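MmeI (Methylophilus methylotrophus, PDB 5HR4) is a Type IIL restriction-modification enzyme that binds DNA and probably transfers a methyl group from S-adenosyl-L-methionine to the exocyclic amino group of adenine. Local coordinates at residues Ile204-Lys207 against Ser208-Gln211; Gln211-Ile214 against Glu215-Leu219. All blocks are in the same frame, centred on the assembly; numbering follows the deposited sequence.

Contact 1 (Ile204-Lys207 against Ser208-Gln211)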
loop_
_atom_site.group_PDB
_atom_site.type_symbol
_atom_site.label_atom_id
_atom_site.label_comp_id
_atom_site.label_asym_id
_atom_site.label_seq_id
_atom_site.Cartn_x
_atom_site.Cartn_y
_atom_site.Cartn_z
ATOM N N ILE A 204 -19.922 -29.780 -12.115
ATOM C CA ILE A 204 -21.139 -28.979 -12.145
ATOM C C ILE A 204 -21.873 -29.182 -13.464
ATOM O O ILE A 204 -23.057 -29.536 -13.484
ATOM C CB ILE A 204 -20.825 -27.496 -11.900
ATOM C CG1 ILE A 204 -20.213 -27.322 -10.514
ATOM C CG2 ILE A 204 -22.110 -26.706 -12.003
ATOM C CD1 ILE A 204 -19.905 -25.898 -10.165
ATOM N N PHE A 205 -21.190 -28.923 -14.578
ATOM C CA PHE A 205 -21.574 -29.477 -15.868
ATOM C C PHE A 205 -20.839 -30.797 -16.072
ATOM O O PHE A 205 -19.772 -31.025 -15.495
ATOM C CB PHE A 205 -21.211 -28.552 -17.040
ATOM C CG PHE A 205 -21.731 -27.143 -16.935
ATOM C CD1 PHE A 205 -22.661 -26.775 -15.985
ATOM C CD2 PHE A 205 -21.292 -26.183 -17.837
ATOM C CE1 PHE A 205 -23.130 -25.468 -15.917
ATOM C CE2 PHE A 205 -21.763 -24.880 -17.779
ATOM C CZ PHE A 205 -22.684 -24.524 -16.818
ATOM N N GLU A 206 -21.408 -31.660 -16.916
ATOM C CA GLU A 206 -20.642 -32.764 -17.474
ATOM C C GLU A 206 -19.354 -32.225 -18.069
ATOM O O GLU A 206 -19.330 -31.136 -18.644
ATOM C CB GLU A 206 -21.416 -33.490 -18.573
ATOM C CG GLU A 206 -22.637 -34.279 -18.153
ATOM C CD GLU A 206 -23.316 -34.921 -19.362
ATOM O OE1 GLU A 206 -22.579 -35.436 -20.239
ATOM O OE2 GLU A 206 -24.569 -34.885 -19.460
ATOM N N LYS A 207 -18.285 -33.005 -17.945
ATOM C CA LYS A 207 -16.954 -32.561 -18.336
ATOM C C LYS A 207 -16.967 -31.950 -19.728
ATOM O O LYS A 207 -17.404 -32.582 -20.694
ATOM C CB LYS A 207 -15.973 -33.737 -18.275
ATOM C CG LYS A 207 -14.511 -33.311 -18.205
ATOM C CD LYS A 207 -13.676 -34.259 -17.327
ATOM C CE LYS A 207 -12.293 -33.654 -17.018
ATOM N NZ LYS A 207 -11.392 -34.563 -16.235
ATOM N N SER A 208 -16.527 -30.699 -19.807
ATOM C CA SER A 208 -16.326 -29.982 -21.065
ATOM C C SER A 208 -17.628 -29.701 -21.820
ATOM O O SER A 208 -17.602 -29.446 -23.026
ATOM C CB SER A 208 -15.345 -30.737 -21.968
ATOM O OG SER A 208 -14.031 -30.677 -21.433
ATOM N N LEU A 209 -18.776 -29.715 -21.140
ATOM C CA LEU A 209 -20.042 -29.574 -21.854
ATOM C C LEU A 209 -20.151 -28.210 -22.523
ATOM O O LEU A 209 -20.614 -28.098 -23.663
ATOM C CB LEU A 209 -21.204 -29.790 -20.898
ATOM C CG LEU A 209 -22.474 -30.151 -21.640
ATOM C CD1 LEU A 209 -22.362 -31.565 -22.157
ATOM C CD2 LEU A 209 -23.649 -29.992 -20.708
ATOM N N PHE A 210 -19.709 -27.162 -21.831
ATOM C CA PHE A 210 -19.688 -25.834 -22.422
ATOM C C PHE A 210 -18.813 -25.804 -23.663
ATOM O O PHE A 210 -19.233 -25.317 -24.717
ATOM C CB PHE A 210 -19.201 -24.813 -21.397
ATOM C CG PHE A 210 -19.314 -23.407 -21.861
ATOM C CD1 PHE A 210 -20.463 -22.974 -22.504
ATOM C CD2 PHE A 210 -18.281 -22.510 -21.657
ATOM C CE1 PHE A 210 -20.573 -21.683 -22.949
ATOM C CE2 PHE A 210 -18.389 -21.212 -22.088
ATOM C CZ PHE A 210 -19.537 -20.796 -22.732
ATOM N N GLN A 211 -17.588 -26.325 -23.558
ATOM C CA GLN A 211 -16.681 -26.288 -24.700
ATOM C C GLN A 211 -17.234 -27.095 -25.861
ATOM O O GLN A 211 -17.205 -26.642 -27.011
ATOM C CB GLN A 211 -15.291 -26.805 -24.318
ATOM C CG GLN A 211 -14.338 -26.818 -25.521
ATOM C CD GLN A 211 -12.957 -27.332 -25.186
ATOM O OE1 GLN A 211 -12.491 -27.191 -24.059
ATOM N NE2 GLN A 211 -12.288 -27.931 -26.170
#

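Contact 2 (Gln211-Ile214 against Glu215-Leu219)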
loop_
_atom_site.group_PDB
_atom_site.type_symbol
_atom_site.label_atom_id
_atom_site.label_comp_id
_atom_site.label_asym_id
_atom_site.label_seq_id
_atom_site.Cartn_x
_atom_site.Cartn_y
_atom_site.Cartn_z
ATOM N N GLN A 211 -17.588 -26.325 -23.558
ATOM C CA GLN A 211 -16.681 -26.288 -24.700
ATOM C C GLN A 211 -17.234 -27.095 -25.861
ATOM O O GLN A 211 -17.205 -26.642 -27.011
ATOM C CB GLN A 211 -15.291 -26.805 -24.318
ATOM C CG GLN A 211 -14.338 -26.818 -25.521
ATOM C CD GLN A 211 -12.957 -27.332 -25.186
ATOM O OE1 GLN A 211 -12.491 -27.191 -24.059
ATOM N NE2 GLN A 211 -12.288 -27.931 -26.170
ATOM N N GLU A 212 -17.755 -28.291 -25.582
ATOM C CA GLU A 212 -18.265 -29.121 -26.664
ATOM C C GLU A 212 -19.420 -28.432 -27.370
ATOM O O GLU A 212 -19.498 -28.451 -28.605
ATOM C CB GLU A 212 -18.685 -30.490 -26.134
ATOM C CG GLU A 212 -17.500 -31.370 -25.720
ATOM C CD GLU A 212 -17.883 -32.484 -24.743
ATOM O OE1 GLU A 212 -19.062 -32.927 -24.756
ATOM O OE2 GLU A 212 -16.995 -32.903 -23.958
ATOM N N TYR A 213 -20.310 -27.790 -26.610
ATOM C CA TYR A 213 -21.447 -27.118 -27.230
ATOM C C TYR A 213 -20.965 -26.048 -28.198
ATOM O O TYR A 213 -21.353 -26.031 -29.373
ATOM C CB TYR A 213 -22.366 -26.520 -26.160
ATOM C CG TYR A 213 -23.626 -25.924 -26.743
ATOM C CD1 TYR A 213 -24.822 -26.640 -26.765
ATOM C CD2 TYR A 213 -23.620 -24.646 -27.293
ATOM C CE1 TYR A 213 -25.973 -26.084 -27.315
ATOM C CE2 TYR A 213 -24.750 -24.094 -27.843
ATOM C CZ TYR A 213 -25.923 -24.808 -27.858
ATOM O OH TYR A 213 -27.045 -24.223 -28.411
ATOM N N ILE A 214 -20.096 -25.157 -27.721
ATOM C CA ILE A 214 -19.518 -24.129 -28.576
ATOM C C ILE A 214 -18.867 -24.756 -29.807
ATOM O O ILE A 214 -19.052 -24.287 -30.936
ATOM C CB ILE A 214 -18.526 -23.281 -27.758
ATOM C CG1 ILE A 214 -19.227 -22.698 -26.530
ATOM C CG2 ILE A 214 -17.940 -22.154 -28.588
ATOM C CD1 ILE A 214 -18.327 -21.870 -25.659
ATOM N N GLU A 215 -18.117 -25.838 -29.623
ATOM C CA GLU A 215 -17.420 -26.428 -30.761
ATOM C C GLU A 215 -18.357 -27.113 -31.753
ATOM O O GLU A 215 -17.988 -27.262 -32.924
ATOM C CB GLU A 215 -16.369 -27.426 -30.282
ATOM C CG GLU A 215 -15.166 -26.791 -29.589
ATOM C CD GLU A 215 -14.236 -27.826 -28.960
ATOM O OE1 GLU A 215 -14.626 -29.017 -28.911
ATOM O OE2 GLU A 215 -13.118 -27.449 -28.516
ATOM N N THR A 216 -19.548 -27.527 -31.337
ATOM C CA THR A 216 -20.396 -28.326 -32.212
ATOM C C THR A 216 -21.655 -27.602 -32.675
ATOM O O THR A 216 -22.112 -27.819 -33.804
ATOM C CB THR A 216 -20.787 -29.638 -31.514
ATOM O OG1 THR A 216 -21.595 -29.352 -30.369
ATOM C CG2 THR A 216 -19.544 -30.404 -31.059
ATOM N N LYS A 217 -22.225 -26.736 -31.844
ATOM C CA LYS A 217 -23.469 -26.069 -32.181
ATOM C C LYS A 217 -23.271 -24.606 -32.560
ATOM O O LYS A 217 -24.257 -23.889 -32.735
ATOM C CB LYS A 217 -24.455 -26.193 -31.016
ATOM C CG LYS A 217 -24.889 -27.628 -30.730
ATOM C CD LYS A 217 -26.408 -27.766 -30.552
ATOM C CE LYS A 217 -27.131 -27.889 -31.890
ATOM N NZ LYS A 217 -28.508 -28.435 -31.736
ATOM N N THR A 218 -22.030 -24.157 -32.721
ATOM C CA THR A 218 -21.722 -22.753 -32.959
ATOM C C THR A 218 -20.822 -22.606 -34.177
ATOM O O THR A 218 -19.866 -23.365 -34.348
ATOM C CB THR A 218 -21.051 -22.126 -31.727
ATOM O OG1 THR A 218 -22.046 -21.893 -30.725
ATOM C CG2 THR A 218 -20.398 -20.822 -32.072
ATOM N N LEU A 219 -21.136 -21.609 -35.010
ATOM C CA LEU A 219 -20.454 -21.414 -36.281
ATOM C C LEU A 219 -19.018 -20.937 -36.072
ATOM O O LEU A 219 -18.704 -20.225 -35.113
ATOM C CB LEU A 219 -21.208 -20.399 -37.136
ATOM C CG LEU A 219 -22.459 -20.791 -37.923
ATOM C CD1 LEU A 219 -22.803 -19.657 -38.870
ATOM C CD2 LEU A 219 -22.262 -22.112 -38.676
#

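Contact 1 (Ile204-Lys207 against Ser208-Gln211)
L209 packs against the bases of F205 and E206 across a type II beta turn that runs from E206 to L209. Its CB lies 3.2 Å from E206 O and, on the apolar side, 4.1 Å from F205 CB. With CG anti to the backbone N (chi1 -159°), the branched end is carried alongside the base of E206: CD1 reaches E206 CB at 4.2 Å. L209 CD2 lies 4.6 Å from F205 CB. A253 and F254 also touch this leucine. The turn is closed by the backbone, L209 N donating to E206 O at 2.9 Å. S208, with a positive phi of 67°, supplies the turn's third residue and stands at the N-cap of the helix without making a side-chain capping bond. The F205 ring presents its edge to F210 CB, 4.4 Å from CD2, and meets F254 edge-to-face. The F210 side chain packs on C196 and on C283, a calcium ligand. The chemistry is thus divided: one peptide hydrogen bond fixes the turn, hydrocarbon contacts of L209 with the bases of F205 and E206 add to it, and the charged chains of E206 and K207 remain at the exposed surface.

Contact 2 (Gln211-Ile214 against Glu215-Leu219)
Q211 stretches out with CG anti to its own nitrogen (chi1 178°), whereas E215, one helical turn on, sets CG anti to its carbonyl carbon (chi1 -70°); both chains then run extended and converge. The amide and carboxylate stand 75° apart. Q211 NE2 donates to E215 OE2 at 2.5 Å, approaching from above the carboxylate plane, and Q211 CG lies 3.3 Å from the same oxygen. In the backbone, E215 N bonds Q211 O at 2.9 Å, so backbone and side chain bridge the same pair. An alanine in place of Q211 would remove that amide and is likely to leave the E215 carboxylate without its donor, free to turn.

Two residues further along, K217 CB sits over a face of the Y213 ring, 3.8 Å from the centroid, in a CH-pi contact. The bent lysine chain then carries CD across the rim to 3.7 Å from Y213 CE1. The polar ends diverge: Y213 OH bonds H228 ND1, and K217 NZ forms a salt bridge with D248. Y213 O receives two donors, K217 N at 2.7 Å almost straight on and T216 N from above the carbonyl plane. The T216 hydroxyl bonds E212 O, 2.9 Å from OG1, likewise from above that plane, beside a weak bond from T216 N.

The pairs Q211 with E215 and Y213 with K217 are i to i+4 and the T216 N to Y213 O bond is i to i+3, as along an alpha-helix, here the helix 209-217 of the helicase spacer region. Its inner side packs I214 against L280 and L225, and Q211 touches Q158 and C283, two of the residues at the calcium site; the Q211 side chain passes about 5 Å from the metal at its nearest atom.

Overall arrangement
The chain leaves helix 183-200, passes the calcium ligand D201 and enters the loop 204-207, where contact 1 closes the turn that starts helix 209-217. Contact 2 follows directly along that helix, sharing Q211. The two neither nest nor cross: they lie end to end, their centres 12 Å apart, and K207 O approaches E212 OE2 at 3.3 Å as plain packing. Around contact 1 the loop is tied to helix 183-200 through A199 and E200; around contact 2 the helix leans on helices 225-235, 249-252 and 273-283. Together they join neighbouring helices beside the calcium ion, about 30 Å from the bound DNA at the nearest atom of contact 1.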